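Local coordinates for protein methanosaeta concilii ACLY-B (Methanothrix soehngenii, PDB 6ZNW) that probably catalyses the ATP-dependent cleavage of citrate with coenzyme A to acetyl-CoA and oxaloacetate, as one subunit of ATP-citrate lyase, and binds the citryl-coenzyme A intermediate, at residues B[42-47]-B[64-69]; B[452-457]-B[571-576]. All coordinates share one frame; numbering follows the deposited sequence.

How the contacts relate
From the N terminus, the chain runs through strand 42-46, then strand 52-58, then strand 61-68. Contact 1 sets strand 42-46 beside 61-68 and closes a short loop that contains 52-58, which within this chain lies outermost in the same mixed sheet. A second mixed sheet and a long series of helices follow. Contact 2 comes much later and closes a far longer, largely helical loop between 452-457 and 571-576. The two contacts are in series; they neither nest nor cross. The centres of contact 1 and contact 2 lie about 54 Å apart. Contact 1 ties strands together in an N-terminal sheet, and contact 2 joins helices of the citrate synthase-like part. Each lies near bound citryl-coenzyme A.

Contact 1: residues B[42-47]-B[64-69]; sequences ISAIIN and ILPMYK
The carbonyl O of Y68 is gripped twice, from I46 and N47. N47 N donates to Y68 O at 2.8 Å, and I46 CA brings a CH to Y68 O at 3.3 Å. One step back, I45 O is held in the same way: Y68 N donates to I45 O at 2.9 Å, with the CA of M67 also close. I45 N completes the set, giving a nearly straight bond to P66 O at 3.0 Å. I45 thus bonds to the residues before and after M67, as parallel strand pairing requires.

One face of the pair carries I45 and M67. The CG of M67 packs against I45 CB, and the CD1 of I45 lies across L65 CB at 3.9 Å. Farther along, N47 and M67 run side by side. The CG of N47 stands anti to its own N (chi1 -172°), which sets ND2 3.7 Å from M67 SD. N47 OD1 also takes a weak hydrogen bond from S49 N. With an alanine in place of M67, a gap would probably open beside I45 and N47 ND2 would probably lose its sulfur neighbour.

The other face carries I46 and Y68, which helix 71-77 covers. Here the Y68 ring meets A44 CB with its edge, in plane, at CD2 (3.7 Å).

The sheet is part of an N-terminal domain consistent with the CoA-binding fold of succinyl-CoA synthetase relatives. The N47 side chain lies about 5 Å from bound citryl-coenzyme A. The backbone supplies all the hydrogen bonds across the contact. Apolar packing is mainly I42, I45, L65 and M67, with less from A44, P66 and Y68. N47, just past the strand, is held to Y68 by its backbone N, consistent with a set position near the ligand.

Contact 2: residues B[452-457]-B[571-576]; sequences GAIDDA and YLNGLF. With Q5B ((3S)-citryl-Coenzyme A), chain F.
Helices 454-466 and 573-593 meet at their N-terminal ends and the residues just before, with the CA atoms of G452 and N573 5.2 Å apart. D455 and N573 grip each other's backbone. D455 N donates to N573 OD1 at 3.0 Å, and N573 N donates to D455 OD1 at the same distance. Both donors sit above the plane of the group met. The carboxylate and amide stack with their planes 17° apart. N573 ND2 also makes a weak bond to G452 O, and a water accepts from this ND2 and from D456 N.

I454 supplies the apolar side. Its CG2 presses on L572 CB at a tight 3.5 Å, and its CD1 rests on F576 CB at 3.7 Å. This joint belongs to the all-helical citrate synthase-like domain. Helix 540-554 packs on I454 and L572.

Citryl-coenzyme A is reached from both segments. A453 CB lies 3.4 Å from O14 of the ligand. F576 has CG anti to its backbone N (chi1 -175°), and its ring extends to the citryl end, with CE2 4.0 Å from ligand C22. Y571 leads away from 452-457 at its CB, and its OH bonds to R593 NH2 of a second subunit.

Contact 1: residues B[42-47]-B[64-69]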
ATOM      1  N   ILE B  42      36.284 -20.968 -18.742  1.00 77.83           N
ATOM      2  CA  ILE B  42      35.903 -19.573 -18.925  1.00 77.23           C
ATOM      3  C   ILE B  42      36.208 -18.777 -17.666  1.00 77.62           C
ATOM      4  O   ILE B  42      35.648 -19.063 -16.608  1.00 77.49           O
ATOM      5  CB  ILE B  42      34.393 -19.448 -19.286  1.00 76.60           C
ATOM      6  CG1 ILE B  42      34.049 -20.207 -20.577  1.00 76.44           C
ATOM      7  CG2 ILE B  42      33.941 -17.979 -19.332  1.00 76.75           C
ATOM      8  CD1 ILE B  42      32.562 -20.306 -20.841  1.00 76.93           C
ATOM      9  N   SER B  43      37.081 -17.770 -17.780  1.00 77.86           N
ATOM     10  CA  SER B  43      37.437 -16.907 -16.658  1.00 78.37           C
ATOM     11  C   SER B  43      36.396 -15.784 -16.503  1.00 78.22           C
ATOM     12  O   SER B  43      35.979 -15.476 -15.384  1.00 78.79           O
ATOM     13  CB  SER B  43      38.830 -16.320 -16.862  1.00 79.87           C
ATOM     14  OG  SER B  43      39.826 -17.321 -16.752  1.00 82.93           O
ATOM     15  N   ALA B  44      35.967 -15.184 -17.621  1.00 77.31           N
ATOM     16  CA  ALA B  44      34.989 -14.089 -17.590  1.00 77.08           C
ATOM     17  C   ALA B  44      34.263 -13.935 -18.925  1.00 76.74           C
ATOM     18  O   ALA B  44      34.714 -14.449 -19.944  1.00 76.68           O
ATOM     19  CB  ALA B  44      35.678 -12.767 -17.199  1.00 77.10           C
ATOM     20  N   ILE B  45      33.122 -13.246 -18.909  1.00 76.77           N
ATOM     21  CA  ILE B  45      32.360 -12.926 -20.096  1.00 77.30           C
ATOM     22  C   ILE B  45      32.569 -11.440 -20.351  1.00 79.03           C
ATOM     23  O   ILE B  45      32.573 -10.648 -19.409  1.00 78.96           O
ATOM     24  CB  ILE B  45      30.860 -13.234 -19.872  1.00 76.93           C
ATOM     25  CG1 ILE B  45      30.639 -14.721 -19.566  1.00 77.16           C
ATOM     26  CG2 ILE B  45      29.994 -12.766 -21.057  1.00 77.06           C
ATOM     27  CD1 ILE B  45      29.559 -14.937 -18.606  1.00 78.02           C
ATOM     28  N   ILE B  46      32.755 -11.056 -21.616  1.00 80.50           N
ATOM     29  CA  ILE B  46      32.862  -9.651 -21.960  1.00 82.48           C
ATOM     30  C   ILE B  46      31.530  -9.249 -22.595  1.00 84.09           C
ATOM     31  O   ILE B  46      31.176  -9.744 -23.653  1.00 84.29           O
ATOM     32  CB  ILE B  46      34.116  -9.323 -22.801  1.00 83.19           C
ATOM     33  CG1 ILE B  46      35.375  -9.933 -22.134  1.00 84.06           C
ATOM     34  CG2 ILE B  46      34.262  -7.806 -22.968  1.00 83.64           C
ATOM     35  CD1 ILE B  46      36.552 -10.119 -23.029  1.00 85.21           C
ATOM     36  N   ASN B  47      30.736  -8.464 -21.868  1.00 85.35           N
ATOM     37  CA  ASN B  47      29.431  -7.994 -22.308  1.00 87.54           C
ATOM     38  C   ASN B  47      29.512  -6.471 -22.444  1.00 89.72           C
ATOM     39  O   ASN B  47      29.494  -5.756 -21.438  1.00 90.11           O
ATOM     40  CB  ASN B  47      28.354  -8.411 -21.300  1.00 88.81           C
ATOM     41  CG  ASN B  47      26.934  -8.140 -21.736  1.00 92.45           C
ATOM     42  OD1 ASN B  47      26.675  -7.480 -22.747  1.00 94.21           O
ATOM     43  ND2 ASN B  47      25.974  -8.640 -20.972  1.00 93.12           N
ATOM     44  N   ILE B  64      28.692 -18.857 -10.609  1.00 61.54           N
ATOM     45  CA  ILE B  64      28.647 -17.474 -11.068  1.00 63.26           C
ATOM     46  C   ILE B  64      29.901 -17.157 -11.905  1.00 65.51           C
ATOM     47  O   ILE B  64      31.023 -17.442 -11.485  1.00 65.94           O
ATOM     48  CB  ILE B  64      28.544 -16.502  -9.848  1.00 63.14           C
ATOM     49  CG1 ILE B  64      27.267 -16.760  -8.993  1.00 63.39           C
ATOM     50  CG2 ILE B  64      28.623 -15.049 -10.309  1.00 63.65           C
ATOM     51  CD1 ILE B  64      25.917 -16.825  -9.788  1.00 62.99           C
ATOM     52  N   LEU B  65      29.710 -16.578 -13.074  1.00 66.79           N
ATOM     53  CA  LEU B  65      30.809 -16.116 -13.911  1.00 68.62           C
ATOM     54  C   LEU B  65      30.760 -14.585 -13.921  1.00 70.86           C
ATOM     55  O   LEU B  65      29.688 -13.990 -14.076  1.00 70.36           O
ATOM     56  CB  LEU B  65      30.719 -16.645 -15.352  1.00 68.38           C
ATOM     57  CG  LEU B  65      30.924 -18.146 -15.540  1.00 69.50           C
ATOM     58  CD1 LEU B  65      30.834 -18.521 -16.993  1.00 69.51           C
ATOM     59  CD2 LEU B  65      32.264 -18.589 -15.005  1.00 70.50           C
ATOM     60  N   PRO B  66      31.916 -13.934 -13.698  1.00 72.94           N
ATOM     61  CA  PRO B  66      31.936 -12.458 -13.737  1.00 74.38           C
ATOM     62  C   PRO B  66      31.760 -11.924 -15.165  1.00 76.36           C
ATOM     63  O   PRO B  66      32.163 -12.577 -16.117  1.00 76.60           O
ATOM     64  CB  PRO B  66      33.310 -12.102 -13.159  1.00 74.62           C
ATOM     65  CG  PRO B  66      34.150 -13.315 -13.375  1.00 74.75           C
ATOM     66  CD  PRO B  66      33.262 -14.510 -13.480  1.00 72.63           C
ATOM     67  N   MET B  67      31.137 -10.754 -15.315  1.00 77.85           N
ATOM     68  CA  MET B  67      30.892 -10.136 -16.615  1.00 80.44           C
ATOM     69  C   MET B  67      31.490  -8.738 -16.606  1.00 83.46           C
ATOM     70  O   MET B  67      31.129  -7.928 -15.747  1.00 83.84           O
ATOM     71  CB  MET B  67      29.390  -9.965 -16.895  1.00 80.55           C
ATOM     72  CG  MET B  67      28.623 -11.202 -17.181  1.00 81.75           C
ATOM     73  SD  MET B  67      27.180 -10.814 -18.222  1.00 82.31           S
ATOM     74  CE  MET B  67      26.318  -9.612 -17.257  1.00 76.09           C
ATOM     75  N   TYR B  68      32.371  -8.444 -17.586  1.00 85.29           N
ATOM     76  CA  TYR B  68      33.049  -7.156 -17.740  1.00 87.40           C
ATOM     77  C   TYR B  68      32.607  -6.430 -19.001  1.00 88.93           C
ATOM     78  O   TYR B  68      32.297  -7.076 -19.992  1.00 89.05           O
ATOM     79  CB  TYR B  68      34.566  -7.356 -17.780  1.00 88.07           C
ATOM     80  CG  TYR B  68      35.110  -7.842 -16.461  1.00 89.83           C
ATOM     81  CD1 TYR B  68      35.302  -6.966 -15.400  1.00 91.16           C
ATOM     82  CD2 TYR B  68      35.385  -9.185 -16.253  1.00 91.11           C
ATOM     83  CE1 TYR B  68      35.763  -7.414 -14.170  1.00 92.35           C
ATOM     84  CE2 TYR B  68      35.860  -9.644 -15.029  1.00 92.42           C
ATOM     85  CZ  TYR B  68      36.050  -8.753 -13.991  1.00 93.58           C
ATOM     86  OH  TYR B  68      36.519  -9.209 -12.784  1.00 95.80           O
ATOM     87  N   LYS B  69      32.603  -5.091 -18.976  1.00 89.81           N
ATOM     88  CA  LYS B  69      32.197  -4.313 -20.136  1.00 91.49           C
ATOM     89  C   LYS B  69      33.246  -4.285 -21.256  1.00 92.99           C
ATOM     90  O   LYS B  69      32.873  -4.223 -22.425  1.00 93.09           O
ATOM     91  CB  LYS B  69      31.814  -2.874 -19.744  1.00 93.31           C
ATOM     92  CG  LYS B  69      30.321  -2.663 -19.534  1.00 97.09           C
ATOM     93  CD  LYS B  69      29.944  -1.189 -19.623  1.00100.82           C
ATOM     94  CE  LYS B  69      28.864  -0.842 -18.622  1.00103.59           C
ATOM     95  NZ  LYS B  69      28.030   0.287 -19.096  1.00105.41           N
TER

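Contact 2: residues B[452-457]-B[571-576]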
ATOM      1  N   GLY B 452     -16.035   0.758   1.884  1.00 41.66           N
ATOM      2  CA  GLY B 452     -16.131  -0.694   1.987  1.00 41.44           C
ATOM      3  C   GLY B 452     -17.257  -1.260   2.833  1.00 42.16           C
ATOM      4  O   GLY B 452     -17.118  -2.339   3.422  1.00 42.34           O
ATOM      5  N   ALA B 453     -18.387  -0.575   2.888  1.00 42.82           N
ATOM      6  CA  ALA B 453     -19.582  -1.093   3.576  1.00 43.56           C
ATOM      7  C   ALA B 453     -20.502  -1.858   2.590  1.00 44.38           C
ATOM      8  O   ALA B 453     -21.510  -2.398   3.028  1.00 45.38           O
ATOM      9  CB  ALA B 453     -20.372   0.063   4.169  1.00 42.94           C
ATOM     10  N   ILE B 454     -20.215  -1.825   1.264  1.00 44.38           N
ATOM     11  CA  ILE B 454     -21.087  -2.421   0.258  1.00 44.75           C
ATOM     12  C   ILE B 454     -21.311  -3.926   0.509  1.00 46.16           C
ATOM     13  O   ILE B 454     -22.456  -4.362   0.528  1.00 45.78           O
ATOM     14  CB  ILE B 454     -20.616  -2.128  -1.201  1.00 43.42           C
ATOM     15  CG1 ILE B 454     -20.234  -0.634  -1.419  1.00 42.90           C
ATOM     16  CG2 ILE B 454     -21.645  -2.612  -2.215  1.00 42.72           C
ATOM     17  CD1 ILE B 454     -19.810  -0.232  -2.910  1.00 42.00           C
ATOM     18  N   ASP B 455     -20.242  -4.708   0.710  1.00 46.37           N
ATOM     19  CA  ASP B 455     -20.377  -6.150   0.906  1.00 48.34           C
ATOM     20  C   ASP B 455     -21.239  -6.484   2.128  1.00 49.47           C
ATOM     21  O   ASP B 455     -22.060  -7.401   2.064  1.00 49.07           O
ATOM     22  CB  ASP B 455     -19.012  -6.810   1.153  1.00 52.49           C
ATOM     23  CG  ASP B 455     -18.032  -6.811   0.015  1.00 61.33           C
ATOM     24  OD1 ASP B 455     -18.452  -6.576  -1.120  1.00 62.05           O
ATOM     25  OD2 ASP B 455     -16.831  -7.080   0.271  1.00 67.49           O
ATOM     26  N   ASP B 456     -20.983  -5.793   3.271  1.00 49.85           N
ATOM     27  CA  ASP B 456     -21.733  -6.017   4.487  1.00 51.02           C
ATOM     28  C   ASP B 456     -23.154  -5.572   4.357  1.00 50.82           C
ATOM     29  O   ASP B 456     -23.997  -6.281   4.878  1.00 51.35           O
ATOM     30  CB  ASP B 456     -21.041  -5.420   5.695  1.00 55.30           C
ATOM     31  CG  ASP B 456     -19.722  -6.141   5.888  1.00 66.34           C
ATOM     32  OD1 ASP B 456     -19.742  -7.384   6.048  1.00 68.74           O
ATOM     33  OD2 ASP B 456     -18.662  -5.487   5.760  1.00 71.03           O
ATOM     34  N   ALA B 457     -23.456  -4.473   3.613  1.00 50.59           N
ATOM     35  CA  ALA B 457     -24.858  -4.046   3.406  1.00 51.48           C
ATOM     36  C   ALA B 457     -25.604  -5.106   2.652  1.00 53.04           C
ATOM     37  O   ALA B 457     -26.695  -5.509   3.075  1.00 54.07           O
ATOM     38  CB  ALA B 457     -24.948  -2.707   2.670  1.00 50.68           C
ATOM     39  N   TYR B 571     -17.411  -9.258  -3.433  1.00 49.81           N
ATOM     40  CA  TYR B 571     -17.057  -8.716  -4.733  1.00 47.20           C
ATOM     41  C   TYR B 571     -17.279  -7.193  -4.788  1.00 46.47           C
ATOM     42  O   TYR B 571     -16.538  -6.470  -5.450  1.00 46.15           O
ATOM     43  CB  TYR B 571     -18.033  -9.306  -5.798  1.00 46.04           C
ATOM     44  CG  TYR B 571     -17.734 -10.702  -6.310  1.00 45.51           C
ATOM     45  CD1 TYR B 571     -17.488 -11.757  -5.431  1.00 46.09           C
ATOM     46  CD2 TYR B 571     -17.759 -10.979  -7.662  1.00 44.75           C
ATOM     47  CE1 TYR B 571     -17.278 -13.049  -5.898  1.00 46.21           C
ATOM     48  CE2 TYR B 571     -17.534 -12.258  -8.137  1.00 45.44           C
ATOM     49  CZ  TYR B 571     -17.276 -13.288  -7.255  1.00 46.22           C
ATOM     50  OH  TYR B 571     -17.069 -14.551  -7.750  1.00 47.64           O
ATOM     51  N   LEU B 572     -18.371  -6.730  -4.159  1.00 45.85           N
ATOM     52  CA  LEU B 572     -18.982  -5.429  -4.389  1.00 45.92           C
ATOM     53  C   LEU B 572     -18.193  -4.234  -3.911  1.00 44.09           C
ATOM     54  O   LEU B 572     -18.328  -3.175  -4.514  1.00 44.67           O
ATOM     55  CB  LEU B 572     -20.410  -5.413  -3.841  1.00 47.59           C
ATOM     56  CG  LEU B 572     -21.289  -6.598  -4.299  1.00 50.60           C
ATOM     57  CD1 LEU B 572     -22.603  -6.700  -3.519  1.00 51.36           C
ATOM     58  CD2 LEU B 572     -21.522  -6.582  -5.807  1.00 52.26           C
ATOM     59  N   ASN B 573     -17.330  -4.380  -2.895  1.00 41.43           N
ATOM     60  CA  ASN B 573     -16.450  -3.302  -2.484  1.00 39.64           C
ATOM     61  C   ASN B 573     -15.444  -2.957  -3.593  1.00 39.54           C
ATOM     62  O   ASN B 573     -14.951  -1.837  -3.614  1.00 40.57           O
ATOM     63  CB  ASN B 573     -15.691  -3.661  -1.197  1.00 39.49           C
ATOM     64  CG  ASN B 573     -16.561  -3.677   0.033  1.00 40.50           C
ATOM     65  OD1 ASN B 573     -17.692  -3.175   0.048  1.00 41.73           O
ATOM     66  ND2 ASN B 573     -16.064  -4.278   1.091  1.00 39.23           N
ATOM     67  N   GLY B 574     -15.162  -3.899  -4.501  1.00 38.98           N
ATOM     68  CA  GLY B 574     -14.307  -3.721  -5.660  1.00 38.16           C
ATOM     69  C   GLY B 574     -14.840  -2.630  -6.568  1.00 38.45           C
ATOM     70  O   GLY B 574     -14.051  -1.873  -7.125  1.00 39.31           O
ATOM     71  N   LEU B 575     -16.167  -2.505  -6.686  1.00 38.01           N
ATOM     72  CA  LEU B 575     -16.814  -1.487  -7.481  1.00 40.60           C
ATOM     73  C   LEU B 575     -16.482  -0.079  -6.938  1.00 39.81           C
ATOM     74  O   LEU B 575     -16.281   0.842  -7.722  1.00 40.29           O
ATOM     75  CB  LEU B 575     -18.353  -1.686  -7.374  1.00 43.53           C
ATOM     76  CG  LEU B 575     -18.991  -2.583  -8.372  1.00 48.48           C
ATOM     77  CD1 LEU B 575     -20.415  -2.866  -7.973  1.00 50.00           C
ATOM     78  CD2 LEU B 575     -18.868  -2.005  -9.774  1.00 49.05           C
ATOM     79  N   PHE B 576     -16.546   0.107  -5.600  1.00 37.82           N
ATOM     80  CA  PHE B 576     -16.220   1.382  -5.012  1.00 36.65           C
ATOM     81  C   PHE B 576     -14.689   1.658  -5.173  1.00 35.86           C
ATOM     82  O   PHE B 576     -14.294   2.778  -5.504  1.00 35.64           O
ATOM     83  CB  PHE B 576     -16.599   1.407  -3.517  1.00 35.90           C
ATOM     84  CG  PHE B 576     -16.398   2.770  -2.881  1.00 34.25           C
ATOM     85  CD1 PHE B 576     -15.173   3.129  -2.345  1.00 32.53           C
ATOM     86  CD2 PHE B 576     -17.428   3.709  -2.863  1.00 33.97           C
ATOM     87  CE1 PHE B 576     -14.974   4.399  -1.795  1.00 32.41           C
ATOM     88  CE2 PHE B 576     -17.204   4.997  -2.367  1.00 33.43           C
ATOM     89  CZ  PHE B 576     -16.003   5.291  -1.749  1.00 32.26           C
TER
HETATM   90  N   Q5B F 701     -25.510   5.372  14.090  1.00 70.04           N
HETATM   91  C   Q5B F 701     -19.337   6.212   9.617  1.00 57.97           C
HETATM   92  O   Q5B F 701     -20.437   7.950  11.477  1.00 65.47           O
HETATM   93  C1  Q5B F 701     -20.815   6.618   9.508  1.00 58.77           C
HETATM   94  C10 Q5B F 701     -25.344   4.020  12.365  1.00 67.41           C
HETATM   95  C11 Q5B F 701     -26.005   4.204  13.565  1.00 68.34           C
HETATM   96  C12 Q5B F 701     -27.175   2.349  13.311  1.00 67.26           C
HETATM   97  C13 Q5B F 701     -25.667   2.862  11.635  1.00 66.50           C
HETATM   98  C14 Q5B F 701     -21.702   5.593  10.265  1.00 55.98           C
HETATM   99  C15 Q5B F 701     -21.454   4.128   9.893  1.00 54.01           C
HETATM  100  C16 Q5B F 701     -22.153   2.202   8.549  1.00 48.64           C
HETATM  101  C17 Q5B F 701     -21.005   2.119   7.560  1.00 47.02           C
HETATM  102  C18 Q5B F 701     -21.388   2.640   6.192  1.00 46.37           C
HETATM  103  C19 Q5B F 701     -20.678   3.894   4.216  1.00 46.63           C
HETATM  104  C2  Q5B F 701     -21.212   6.703   8.022  1.00 58.04           C
HETATM  105  C20 Q5B F 701     -20.951   5.387   4.151  1.00 47.44           C
HETATM  106  C21 Q5B F 701     -19.370   6.128   2.013  1.00 46.43           C
HETATM  107  C22 Q5B F 701     -19.129   6.806   0.690  1.00 45.37           C
HETATM  108  C23 Q5B F 701     -19.131   8.343   0.705  1.00 44.15           C
HETATM  109  C24 Q5B F 701     -18.577   8.900   2.031  1.00 43.96           C
HETATM  110  C25 Q5B F 701     -18.660  10.398   2.353  1.00 44.06           C
HETATM  111  C26 Q5B F 701     -18.270   8.813  -0.480  1.00 43.66           C
HETATM  112  C3  Q5B F 701     -20.950   7.996  10.142  1.00 61.90           C
HETATM  113  C4  Q5B F 701     -23.628   8.438  15.512  1.00 75.74           C
HETATM  114  C5  Q5B F 701     -24.895   7.957  16.201  1.00 75.96           C
HETATM  115  C6  Q5B F 701     -24.759   6.875  17.271  1.00 77.73           C
HETATM  116  C7  Q5B F 701     -24.823   5.580  16.465  1.00 75.39           C
HETATM  117  C8  Q5B F 701     -25.837   5.958  15.381  1.00 73.09           C
HETATM  118  C9  Q5B F 701     -24.589   5.827  13.183  1.00 68.54           C
HETATM  119  N1  Q5B F 701     -24.453   5.057  12.131  1.00 67.67           N
HETATM  120  N2  Q5B F 701     -26.938   3.405  14.094  1.00 67.87           N
HETATM  121  N3  Q5B F 701     -26.605   2.032  12.149  1.00 66.91           N
HETATM  122  N4  Q5B F 701     -25.072   2.516  10.494  1.00 65.50           N
HETATM  123  N5  Q5B F 701     -22.336   3.553   9.057  1.00 50.82           N
HETATM  124  N6  Q5B F 701     -20.494   3.415   5.580  1.00 46.79           N
HETATM  125  O1  Q5B F 701     -21.087  10.305  12.195  1.00 68.27           O
HETATM  126  O10 Q5B F 701     -25.344   8.006  20.331  1.00 86.31           O
HETATM  127  O11 Q5B F 701     -27.733   7.054  19.894  1.00 85.71           O
HETATM  128  O12 Q5B F 701     -25.721   5.497  19.922  1.00 86.56           O
HETATM  129  O13 Q5B F 701     -20.466   3.532  10.342  1.00 54.02           O
HETATM  130  O14 Q5B F 701     -22.447   2.315   5.665  1.00 45.18           O
HETATM  131  O15 Q5B F 701     -18.499   5.757   2.739  1.00 46.05           O
HETATM  132  O16 Q5B F 701     -18.469  10.819   3.506  1.00 43.62           O
HETATM  133  O17 Q5B F 701     -18.961  11.213   1.332  1.00 43.38           O
HETATM  134  O18 Q5B F 701     -17.121   9.173  -0.348  1.00 43.18           O
HETATM  135  O19 Q5B F 701     -18.837   8.656  -1.678  1.00 43.15           O
HETATM  136  O2  Q5B F 701     -18.963   9.024  13.066  1.00 66.25           O
HETATM  137  O20 Q5B F 701     -20.483   8.786   0.569  1.00 43.65           O
HETATM  138  O21 Q5B F 701     -23.074   5.951  10.148  1.00 55.25           O
HETATM  139  O3  Q5B F 701     -21.317   8.337  13.723  1.00 71.51           O
HETATM  140  O4  Q5B F 701     -20.820   5.878  14.488  1.00 73.22           O
HETATM  141  O5  Q5B F 701     -20.088   7.861  15.898  1.00 74.24           O
HETATM  142  O6  Q5B F 701     -22.591   7.439  15.635  1.00 75.16           O
HETATM  143  O7  Q5B F 701     -25.806   7.370  15.243  1.00 74.37           O
HETATM  144  O8  Q5B F 701     -25.193   4.397  17.164  1.00 75.44           O
HETATM  145  O9  Q5B F 701     -25.997   6.990  18.006  1.00 81.94           O
HETATM  146  P   Q5B F 701     -20.417   9.028  12.601  1.00 67.97           P
HETATM  147  P1  Q5B F 701     -21.133   7.290  14.917  1.00 74.15           P
HETATM  148  P2  Q5B F 701     -26.198   6.936  19.609  1.00 85.72           P
HETATM  149  S   Q5B F 701     -21.066   5.956   2.412  1.00 48.43           S
HETATM  150  O   HOH W   1     -18.351  -4.528   3.443  1.00 48.48           O
HETATM  151  O   HOH W   2     -20.087  -9.397  -2.358  1.00 62.21           O